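Local coordinates for periplasmic binding protein/LacI transcriptional regulator (Clostridium phytofermentans, PDB 3BRS) that probably binds a sugar in the cleft between its two domains and delivers it to a membrane transporter, as periplasmic binding proteins of this family do, at residues M31-Y36 against Y251-E255; P66-A72 against I91-D97; Y6-P12 against I38-A44. All blocks are in the same frame, centred on the assembly; numbering follows the deposited sequence. Where two conformers were deposited one is given.

Contact 1. Residues M31-Y36 against Y251-E255; sequences MAAKEY and YLGVE
Two alpha-helical segments, Met31-Tyr36 of helix 20-36 and Tyr251-Glu255 of helix 246-262, run in roughly the same N-to-C direction, crossing at -37° with a closest axis approach of 8.7 Å. They come closest at Ala32 and Tyr251, whose CA atoms are 5.2 Å apart, consistent with the small side chain of Ala32. Tyr251 (chi1 t) is the knob, lying in a hole formed by Met31, Ala32, Glu35 and Tyr36. Ala32 CB sits over its face, 3.9 Å from the ring centroid in a CH-pi contact, while Met31 CG meets the ring edge, 4.0 Å from Tyr251 CE2. Ala32 CB also nestles 3.7 Å from Val254 CB, and Ile38, which touches both Ala33 and Val254, continues the packing toward the sheet. At the outer margin Tyr36 (chi1 m) reaches across, its OH donating a hydrogen bond to Glu255 OE2 at 2.7 Å; Tyr36 CE1 lies 3.9 Å from Tyr251 OH. This single knob in a hole joins neighbouring helices on one face of the parallel sheet in the periplasmic binding protein fold.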
loop_
_atom_site.group_PDB
_atom_site.type_symbol
_atom_site.label_atom_id
_atom_site.label_comp_id
_atom_site.label_asym_id
_atom_site.label_seq_id
_atom_site.Cartn_x
_atom_site.Cartn_y
_atom_site.Cartn_z
ATOM N N MET A 31 0.292 2.333 -19.620
ATOM C CA MET A 31 1.376 2.058 -20.580
ATOM C C MET A 31 1.351 0.625 -21.159
ATOM O O MET A 31 1.428 0.408 -22.376
ATOM C CB MET A 31 2.733 2.288 -19.957
ATOM C CG MET A 31 3.844 1.861 -20.895
ATOM S SD MET A 31 4.372 3.318 -21.756
ATOM C CE MET A 31 5.980 3.535 -20.981
ATOM N N ALA A 32 1.252 -0.363 -20.296
ATOM C CA ALA A 32 0.916 -1.707 -20.802
ATOM C C ALA A 32 -0.320 -1.755 -21.780
ATOM O O ALA A 32 -0.223 -2.386 -22.839
ATOM C CB ALA A 32 0.775 -2.721 -19.667
ATOM N N ALA A 33 -1.464 -1.135 -21.437
ATOM C CA ALA A 33 -2.666 -1.156 -22.325
ATOM C C ALA A 33 -2.397 -0.528 -23.671
ATOM O O ALA A 33 -2.999 -0.913 -24.702
ATOM C CB ALA A 33 -3.874 -0.421 -21.684
ATOM N N LYS A 34 -1.596 0.528 -23.625
ATOM C CA LYS A 34 -1.089 1.192 -24.832
ATOM C C LYS A 34 -0.270 0.176 -25.622
ATOM O O LYS A 34 -0.491 -0.037 -26.795
ATOM C CB LYS A 34 -0.235 2.417 -24.444
ATOM C CG LYS A 34 0.717 2.986 -25.526
ATOM C CD LYS A 34 1.007 4.455 -25.178
ATOM C CE LYS A 34 2.115 5.057 -26.021
ATOM N NZ LYS A 34 1.878 6.540 -26.174
ATOM N N GLU A 35 0.670 -0.467 -24.951
ATOM C CA GLU A 35 1.688 -1.283 -25.626
ATOM C C GLU A 35 1.049 -2.512 -26.227
ATOM O O GLU A 35 1.500 -3.021 -27.253
ATOM C CB GLU A 35 2.773 -1.654 -24.603
ATOM C CG GLU A 35 3.466 -3.019 -24.768
ATOM C CD GLU A 35 4.623 -3.013 -25.764
ATOM O OE1 GLU A 35 4.974 -1.919 -26.296
ATOM O OE2 GLU A 35 5.180 -4.119 -26.019
ATOM N N TYR A 36 0.000 -3.001 -25.559
ATOM C CA TYR A 36 -0.716 -4.187 -25.995
ATOM C C TYR A 36 -2.086 -3.945 -26.670
ATOM O O TYR A 36 -2.783 -4.911 -26.997
ATOM C CB TYR A 36 -0.830 -5.163 -24.846
ATOM C CG TYR A 36 0.517 -5.705 -24.378
ATOM C CD1 TYR A 36 1.176 -5.143 -23.294
ATOM C CD2 TYR A 36 1.129 -6.795 -25.019
ATOM C CE1 TYR A 36 2.406 -5.647 -22.856
ATOM C CE2 TYR A 36 2.356 -7.297 -24.579
ATOM C CZ TYR A 36 2.966 -6.722 -23.497
ATOM O OH TYR A 36 4.166 -7.203 -23.045
ATOM N N TYR A 251 1.878 -2.200 -14.672
ATOM C CA TYR A 251 2.330 -2.699 -15.905
ATOM C C TYR A 251 2.115 -4.238 -15.957
ATOM O O TYR A 251 1.392 -4.769 -16.819
ATOM C CB TYR A 251 3.816 -2.210 -16.144
ATOM C CG TYR A 251 4.279 -2.554 -17.526
ATOM C CD1 TYR A 251 4.633 -3.851 -17.869
ATOM C CD2 TYR A 251 4.272 -1.586 -18.524
ATOM C CE1 TYR A 251 4.976 -4.191 -19.208
ATOM C CE2 TYR A 251 4.602 -1.888 -19.859
ATOM C CZ TYR A 251 4.959 -3.175 -20.198
ATOM O OH TYR A 251 5.298 -3.392 -21.525
ATOM N N LEU A 252 2.711 -4.946 -15.012
ATOM C CA LEU A 252 2.667 -6.387 -14.973
ATOM C C LEU A 252 1.253 -6.914 -14.827
ATOM O O LEU A 252 0.939 -7.976 -15.356
ATOM C CB LEU A 252 3.528 -6.952 -13.793
ATOM C CG LEU A 252 5.022 -6.520 -13.709
ATOM C CD1 LEU A 252 5.792 -7.082 -12.462
ATOM C CD2 LEU A 252 5.835 -6.754 -14.988
ATOM N N GLY A 253 0.398 -6.227 -14.067
ATOM C CA GLY A 253 -0.948 -6.755 -13.779
ATOM C C GLY A 253 -1.593 -6.897 -15.169
ATOM O O GLY A 253 -2.184 -7.930 -15.535
ATOM N N VAL A 254 -1.463 -5.852 -15.949
ATOM C CA VAL A 254 -2.050 -5.870 -17.318
ATOM C C VAL A 254 -1.417 -6.934 -18.217
ATOM O O VAL A 254 -2.074 -7.916 -18.630
ATOM C CB VAL A 254 -2.045 -4.470 -18.020
ATOM C CG1 VAL A 254 -2.649 -4.581 -19.456
ATOM C CG2 VAL A 254 -2.890 -3.498 -17.205
ATOM N N GLU A 255 -0.150 -6.722 -18.548
ATOM C CA GLU A 255 0.611 -7.672 -19.318
ATOM C C GLU A 255 0.321 -9.157 -18.997
ATOM O O GLU A 255 0.089 -9.925 -19.897
ATOM C CB GLU A 255 2.089 -7.343 -19.140
ATOM C CG GLU A 255 2.997 -8.157 -19.963
ATOM C CD GLU A 255 4.413 -7.802 -19.646
ATOM O OE1 GLU A 255 4.823 -8.079 -18.486
ATOM O OE2 GLU A 255 5.099 -7.230 -20.524
#

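Contact 2. Residues P66-A72 against I91-D97; sequences PDVILLA and IKLIVID
Strands 68-71 and 92-96 run parallel, their axes 4.6 Å apart and inclined by 19°, in register Val68-Lys92, Ile69-Leu93, Leu70-Ile94 and Leu71-Val95. The hydrogen-bond ladder alternates in direction: Lys92 N gives to Asp67 O (3.0 Å), Ile69 N to Lys92 O (2.8 Å), Ile94 N to Ile69 O (3.1 Å), Leu71 N to Ile94 O (2.8 Å) and Ile96 N to Leu71 O (3.0 Å). Several carbonyls also receive a CA-H...O contact, as from Leu70 CA to Ile94 O at 3.3 Å. Val68 and Leu70 turn their peptide groups to the other neighbour, bonding with Ile9 and Ile11 of strand 7-11; Leu93 N is met by Asp106 OD2, and Asp67 OD2 accepts from Tyr7 N. Val68, Leu70, Lys92 and Ile94 project from one face, where helix 246-262 packs and Leu70 CG lies 4.1 Å from Ile94 CB. On the other face Leu93 (chi1 t, chi2 p) brings CD1 to 3.9 Å from Leu71 CB, with helix 51-63 against Ile69 and Leu71. Pro66 CG meets Ile91 CD1 at 3.8 Å. Facing N and O groups thus pair between strands, Leu93 N with a carboxylate, and mainly aliphatic side chains fill both faces, marking a buried beta-alpha-beta core.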
loop_
_atom_site.group_PDB
_atom_site.type_symbol
_atom_site.label_atom_id
_atom_site.label_comp_id
_atom_site.label_asym_id
_atom_site.label_seq_id
_atom_site.Cartn_x
_atom_site.Cartn_y
_atom_site.Cartn_z
ATOM N N PRO A 66 -16.326 -7.020 -18.737
ATOM C CA PRO A 66 -14.877 -6.978 -19.127
ATOM C C PRO A 66 -14.305 -8.438 -19.195
ATOM O O PRO A 66 -14.977 -9.426 -18.760
ATOM C CB PRO A 66 -14.265 -6.230 -17.989
ATOM C CG PRO A 66 -15.193 -6.826 -16.736
ATOM C CD PRO A 66 -16.580 -6.813 -17.298
ATOM N N ASP A 67 -13.116 -8.599 -19.756
ATOM C CA ASP A 67 -12.449 -9.877 -19.783
ATOM C C ASP A 67 -11.696 -10.101 -18.461
ATOM O O ASP A 67 -11.507 -11.240 -17.998
ATOM C CB ASP A 67 -11.457 -9.837 -20.944
ATOM C CG ASP A 67 -12.140 -9.919 -22.303
ATOM O OD1 ASP A 67 -12.995 -10.825 -22.501
ATOM O OD2 ASP A 67 -11.844 -9.042 -23.126
ATOM N N VAL A 68 -11.297 -9.001 -17.827
ATOM C CA VAL A 68 -10.396 -9.024 -16.655
ATOM C C VAL A 68 -10.776 -7.912 -15.726
ATOM O O VAL A 68 -11.101 -6.823 -16.184
ATOM C CB VAL A 68 -8.899 -8.754 -17.046
ATOM C CG1 VAL A 68 -7.998 -8.744 -15.778
ATOM C CG2 VAL A 68 -8.368 -9.781 -18.085
ATOM N N ILE A 69 -10.721 -8.146 -14.427
ATOM C CA ILE A 69 -10.806 -7.008 -13.510
ATOM C C ILE A 69 -9.516 -7.038 -12.715
ATOM O O ILE A 69 -9.129 -8.116 -12.220
ATOM C CB ILE A 69 -11.988 -7.227 -12.559
ATOM C CG1 ILE A 69 -13.301 -6.701 -13.177
ATOM C CG2 ILE A 69 -11.682 -6.686 -11.113
ATOM C CD1 ILE A 69 -14.604 -7.363 -12.461
ATOM N N LEU A 70 -8.812 -5.903 -12.603
ATOM C CA LEU A 70 -7.634 -5.833 -11.715
ATOM C C LEU A 70 -8.054 -5.133 -10.424
ATOM O O LEU A 70 -8.634 -4.060 -10.504
ATOM C CB LEU A 70 -6.476 -5.021 -12.336
ATOM C CG LEU A 70 -6.002 -5.529 -13.684
ATOM C CD1 LEU A 70 -6.928 -5.065 -14.787
ATOM C CD2 LEU A 70 -4.686 -4.911 -13.833
ATOM N N LEU A 71 -7.704 -5.653 -9.241
ATOM C CA LEU A 71 -8.403 -5.171 -8.103
ATOM C C LEU A 71 -7.419 -5.004 -7.020
ATOM O O LEU A 71 -6.677 -5.955 -6.757
ATOM C CB LEU A 71 -9.503 -6.178 -7.694
ATOM C CG LEU A 71 -10.158 -5.951 -6.340
ATOM C CD1 LEU A 71 -10.896 -4.574 -6.258
ATOM C CD2 LEU A 71 -11.104 -7.144 -6.054
ATOM N N ALA A 72 -7.405 -3.816 -6.388
ATOM C CA ALA A 72 -6.601 -3.618 -5.142
ATOM C C ALA A 72 -7.656 -3.660 -4.048
ATOM O O ALA A 72 -8.558 -2.831 -4.034
ATOM C CB ALA A 72 -5.796 -2.330 -5.171
ATOM N N ILE A 91 -15.095 -13.769 -15.639
ATOM C CA ILE A 91 -14.007 -12.739 -15.632
ATOM C C ILE A 91 -12.744 -13.193 -14.862
ATOM O O ILE A 91 -12.821 -13.764 -13.752
ATOM C CB ILE A 91 -14.549 -11.387 -15.004
ATOM C CG1 ILE A 91 -15.792 -10.923 -15.784
ATOM C CG2 ILE A 91 -13.521 -10.304 -15.166
ATOM C CD1 ILE A 91 -16.654 -9.910 -15.032
ATOM N N LYS A 92 -11.581 -12.900 -15.449
ATOM C CA LYS A 92 -10.278 -13.126 -14.831
ATOM C C LYS A 92 -10.043 -12.098 -13.698
ATOM O O LYS A 92 -10.342 -10.911 -13.857
ATOM C CB LYS A 92 -9.212 -12.923 -15.946
ATOM C CG LYS A 92 -9.264 -13.915 -17.108
ATOM C CD LYS A 92 -8.698 -15.255 -16.655
ATOM C CE LYS A 92 -9.664 -16.416 -16.822
ATOM N NZ LYS A 92 -9.780 -16.781 -18.245
ATOM N N LEU A 93 -9.519 -12.528 -12.552
ATOM C CA LEU A 93 -9.192 -11.625 -11.505
ATOM C C LEU A 93 -7.678 -11.563 -11.346
ATOM O O LEU A 93 -7.068 -12.580 -10.996
ATOM C CB LEU A 93 -9.840 -12.069 -10.192
ATOM C CG LEU A 93 -9.568 -11.270 -8.931
ATOM C CD1 LEU A 93 -9.864 -9.753 -9.093
ATOM C CD2 LEU A 93 -10.414 -11.853 -7.874
ATOM N N ILE A 94 -7.088 -10.393 -11.556
ATOM C CA ILE A 94 -5.723 -10.047 -11.058
ATOM C C ILE A 94 -5.819 -9.231 -9.798
ATOM O O ILE A 94 -6.517 -8.195 -9.740
ATOM C CB ILE A 94 -4.899 -9.188 -12.102
ATOM C CG1 ILE A 94 -4.904 -9.850 -13.400
ATOM C CG2 ILE A 94 -3.387 -8.879 -11.679
ATOM C CD1 ILE A 94 -4.682 -11.292 -13.278
ATOM N N VAL A 95 -5.179 -9.691 -8.737
ATOM C CA VAL A 95 -5.073 -8.821 -7.571
ATOM C C VAL A 95 -3.787 -7.974 -7.670
ATOM O O VAL A 95 -2.751 -8.512 -7.918
ATOM C CB VAL A 95 -5.225 -9.512 -6.306
ATOM C CG1 VAL A 95 -4.652 -8.621 -5.192
ATOM C CG2 VAL A 95 -6.748 -9.819 -6.056
ATOM N N ILE A 96 -3.909 -6.634 -7.577
ATOM C CA ILE A 96 -2.740 -5.770 -7.574
ATOM C C ILE A 96 -2.551 -5.051 -6.176
ATOM O O ILE A 96 -3.517 -4.645 -5.519
ATOM C CB ILE A 96 -2.913 -4.723 -8.618
ATOM C CG1 ILE A 96 -4.324 -4.168 -8.492
ATOM C CG2 ILE A 96 -2.488 -5.252 -10.040
ATOM C CD1 ILE A 96 -4.474 -2.766 -9.114
ATOM N N ASP A 97 -1.319 -4.916 -5.712
ATOM C CA ASP A 97 -1.057 -4.242 -4.418
ATOM C C ASP A 97 -1.559 -4.947 -3.164
ATOM O O ASP A 97 -0.744 -5.237 -2.331
ATOM C CB ASP A 97 -1.591 -2.818 -4.485
ATOM C CG ASP A 97 -1.421 -2.057 -3.170
ATOM O OD1 ASP A 97 -0.307 -2.004 -2.668
ATOM O OD2 ASP A 97 -2.380 -1.514 -2.627
#

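Contact 3. Residues Y6-P12 against I38-A44; sequences YYMICIP and IKLEFMA
Tyr7 OH donates a very short hydrogen bond, 2.4 Å, to Glu41 OE1, an oxygen also salt-bridged to Arg64. Lys39, extended, lays its NZ over the face of the same Tyr7 ring (chi1 t), 4.0 Å from the centroid in a cation-pi contact. These groups decorate one face of the parallel pair of a beta-alpha-beta unit, strand 7-11, helix 20-36 and edge strand 39-42, in the periplasmic binding protein fold. Strand axes lie 4.6 Å apart at 24°, with Tyr7-Lys39, Met8-Leu40, Ile9-Glu41 and Cys10-Phe42 in register. Backbone bonds run Lys39 N to Tyr6 O (2.8 Å), Met8 N to Lys39 O (2.9 Å), Glu41 N to Met8 O (3.1 Å), Cys10 N to Glu41 O (2.7 Å) and Met43 N to Cys10 O (3.0 Å). On the face of Tyr7 and Glu41, Ile9 CG2 meets Met43 CG at 3.8 Å. The opposite face carries Met8, Cys10, Leu40 and Phe42: Leu40 CD2 reaches 3.8 Å from Cys10 CB, and helix 20-36 packs on Phe42 through Val26 and Gln30. Phe42 (chi1 m) sets its CD1 3.4 Å from Cys10 CB, with Cys10 SG 4.7 Å from the ring centroid, an oblique sulfur-aromatic contact.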
loop_
_atom_site.group_PDB
_atom_site.type_symbol
_atom_site.label_atom_id
_atom_site.label_comp_id
_atom_site.label_asym_id
_atom_site.label_seq_id
_atom_site.Cartn_x
_atom_site.Cartn_y
_atom_site.Cartn_z
ATOM N N TYR A 6 -9.241 -6.832 -26.116
ATOM C CA TYR A 6 -9.505 -7.177 -24.728
ATOM C C TYR A 6 -9.973 -5.976 -23.923
ATOM O O TYR A 6 -9.414 -4.880 -24.066
ATOM C CB TYR A 6 -8.244 -7.767 -24.156
ATOM C CG TYR A 6 -7.933 -9.167 -24.706
ATOM C CD1 TYR A 6 -6.730 -9.421 -25.368
ATOM C CD2 TYR A 6 -8.844 -10.235 -24.547
ATOM C CE1 TYR A 6 -6.429 -10.690 -25.883
ATOM C CE2 TYR A 6 -8.547 -11.532 -25.069
ATOM C CZ TYR A 6 -7.330 -11.735 -25.718
ATOM O OH TYR A 6 -6.995 -12.990 -26.206
ATOM N N TYR A 7 -11.016 -6.200 -23.096
ATOM C CA TYR A 7 -11.577 -5.174 -22.209
ATOM C C TYR A 7 -11.259 -5.534 -20.713
ATOM O O TYR A 7 -11.709 -6.562 -20.196
ATOM C CB TYR A 7 -13.083 -4.965 -22.506
ATOM C CG TYR A 7 -13.873 -3.996 -21.662
ATOM C CD1 TYR A 7 -15.272 -4.286 -21.370
ATOM C CD2 TYR A 7 -13.283 -2.804 -21.138
ATOM C CE1 TYR A 7 -16.033 -3.470 -20.548
ATOM C CE2 TYR A 7 -14.044 -1.923 -20.305
ATOM C CZ TYR A 7 -15.436 -2.276 -20.022
ATOM O OH TYR A 7 -16.215 -1.446 -19.240
ATOM N N MET A 8 -10.482 -4.660 -20.068
ATOM C CA MET A 8 -9.976 -4.827 -18.686
ATOM C C MET A 8 -10.435 -3.652 -17.824
ATOM O O MET A 8 -10.483 -2.524 -18.269
ATOM C CB MET A 8 -8.443 -4.876 -18.644
ATOM C CG MET A 8 -7.752 -6.006 -19.473
ATOM S SD MET A 8 -6.075 -6.469 -18.852
ATOM C CE MET A 8 -5.714 -7.670 -20.112
ATOM N N ILE A 9 -10.864 -3.910 -16.597
ATOM C CA ILE A 9 -11.256 -2.746 -15.753
ATOM C C ILE A 9 -10.380 -2.780 -14.538
ATOM O O ILE A 9 -10.323 -3.810 -13.867
ATOM C CB ILE A 9 -12.753 -2.836 -15.358
ATOM C CG1 ILE A 9 -13.644 -2.598 -16.594
ATOM C CG2 ILE A 9 -13.088 -1.792 -14.175
ATOM C CD1 ILE A 9 -15.239 -2.885 -16.248
ATOM N N CYS A 10 -9.666 -1.676 -14.279
ATOM C CA CYS A 10 -8.792 -1.582 -13.091
ATOM C C CYS A 10 -9.516 -0.907 -11.917
ATOM O O CYS A 10 -10.147 0.164 -12.122
ATOM C CB CYS A 10 -7.513 -0.775 -13.461
ATOM S SG CYS A 10 -6.491 -0.702 -11.973
ATOM N N ILE A 11 -9.448 -1.485 -10.717
ATOM C CA ILE A 11 -10.179 -0.932 -9.561
ATOM C C ILE A 11 -9.200 -0.711 -8.482
ATOM O O ILE A 11 -8.974 -1.607 -7.688
ATOM C CB ILE A 11 -11.339 -1.817 -9.054
ATOM C CG1 ILE A 11 -12.247 -2.262 -10.220
ATOM C CG2 ILE A 11 -12.092 -1.178 -7.859
ATOM C CD1 ILE A 11 -13.418 -3.223 -9.769
ATOM N N PRO A 12 -8.518 0.437 -8.505
ATOM C CA PRO A 12 -7.576 0.729 -7.395
ATOM C C PRO A 12 -8.328 0.986 -6.068
ATOM O O PRO A 12 -9.552 0.905 -6.025
ATOM C CB PRO A 12 -6.830 1.959 -7.852
ATOM C CG PRO A 12 -7.253 2.221 -9.330
ATOM C CD PRO A 12 -8.580 1.516 -9.497
ATOM N N ILE A 38 -5.075 -2.489 -25.504
ATOM C CA ILE A 38 -6.064 -3.053 -24.600
ATOM C C ILE A 38 -7.075 -1.947 -24.322
ATOM O O ILE A 38 -6.705 -0.797 -24.188
ATOM C CB ILE A 38 -5.390 -3.615 -23.256
ATOM C CG1 ILE A 38 -4.783 -5.012 -23.478
ATOM C CG2 ILE A 38 -6.426 -3.765 -22.174
ATOM C CD1 ILE A 38 -3.584 -5.437 -22.638
ATOM N N LYS A 39 -8.358 -2.270 -24.243
ATOM C CA LYS A 39 -9.285 -1.276 -23.737
ATOM C C LYS A 39 -9.287 -1.334 -22.199
ATOM O O LYS A 39 -9.647 -2.335 -21.672
ATOM C CB LYS A 39 -10.689 -1.467 -24.318
ATOM C CG LYS A 39 -11.735 -0.582 -23.676
ATOM C CD LYS A 39 -13.002 -0.459 -24.532
ATOM C CE LYS A 39 -14.207 -0.002 -23.676
ATOM N NZ LYS A 39 -15.501 -0.743 -23.993
ATOM N N LEU A 40 -8.929 -0.248 -21.501
ATOM C CA LEU A 40 -8.744 -0.229 -20.018
ATOM C C LEU A 40 -9.563 0.923 -19.422
ATOM O O LEU A 40 -9.341 2.097 -19.773
ATOM C CB LEU A 40 -7.278 0.029 -19.651
ATOM C CG LEU A 40 -6.542 -0.638 -18.455
ATOM C CD1 LEU A 40 -5.386 0.227 -17.975
ATOM C CD2 LEU A 40 -7.383 -1.200 -17.265
ATOM N N GLU A 41 -10.515 0.594 -18.538
ATOM C CA GLU A 41 -11.183 1.631 -17.751
ATOM C C GLU A 41 -10.677 1.553 -16.255
ATOM O O GLU A 41 -10.219 0.490 -15.809
ATOM C CB GLU A 41 -12.730 1.529 -17.918
ATOM C CG GLU A 41 -13.344 1.759 -19.387
ATOM C CD GLU A 41 -14.891 1.420 -19.510
ATOM O OE1 GLU A 41 -15.479 0.714 -18.603
ATOM O OE2 GLU A 41 -15.560 1.890 -20.528
ATOM N N PHE A 42 -10.702 2.686 -15.512
ATOM C CA PHE A 42 -10.519 2.758 -14.031
ATOM C C PHE A 42 -11.786 3.168 -13.269
ATOM O O PHE A 42 -12.578 3.960 -13.760
ATOM C CB PHE A 42 -9.425 3.742 -13.727
ATOM C CG PHE A 42 -8.121 3.364 -14.333
ATOM C CD1 PHE A 42 -7.205 2.565 -13.606
ATOM C CD2 PHE A 42 -7.791 3.740 -15.616
ATOM C CE1 PHE A 42 -5.920 2.179 -14.159
ATOM C CE2 PHE A 42 -6.519 3.336 -16.187
ATOM C CZ PHE A 42 -5.602 2.530 -15.427
ATOM N N MET A 43 -12.024 2.563 -12.127
ATOM C CA MET A 43 -13.182 2.847 -11.301
ATOM C C MET A 43 -12.562 2.783 -9.895
ATOM O O MET A 43 -11.772 1.907 -9.681
ATOM C CB MET A 43 -14.277 1.736 -11.423
ATOM C CG MET A 43 -14.778 1.397 -12.884
ATOM S SD MET A 43 -16.135 0.174 -12.900
ATOM C CE MET A 43 -17.552 0.749 -11.982
ATOM N N ALA A 44 -12.901 3.681 -8.954
ATOM C CA ALA A 44 -12.280 3.654 -7.637
ATOM C C ALA A 44 -13.181 4.507 -6.780
ATOM O O ALA A 44 -13.862 5.421 -7.311
ATOM C CB ALA A 44 -10.810 4.233 -7.670
#

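Contacts 2 and 3 share one parallel sheet and meet where strands 7-11 and 68-71 adjoin, Leu70 O and Ile11 N 2.7 Å apart and probably hydrogen-bonded. Contact 2, inside the sheet, is buried and mainly aliphatic beyond its ladder, with Asp67 and Lys92 toward one end and Asp97 at the other. Contact 3 ends at outermost strand 39-42, so tyrosine, lysine and glutamate accompany the ladder on a partly exposed face. Contact 1, in the helical layer over the sheet, is partly buried, Ala32 and Val254 inward, Met31 and Glu35 exposed; its helix 20-36 joins the strands of contact 3. Val254 CG1 packs 3.4 Å from Ile38 CD1, and Gly253 CA 3.9 Å from Ile94 CG2, so helix 246-262 touches both.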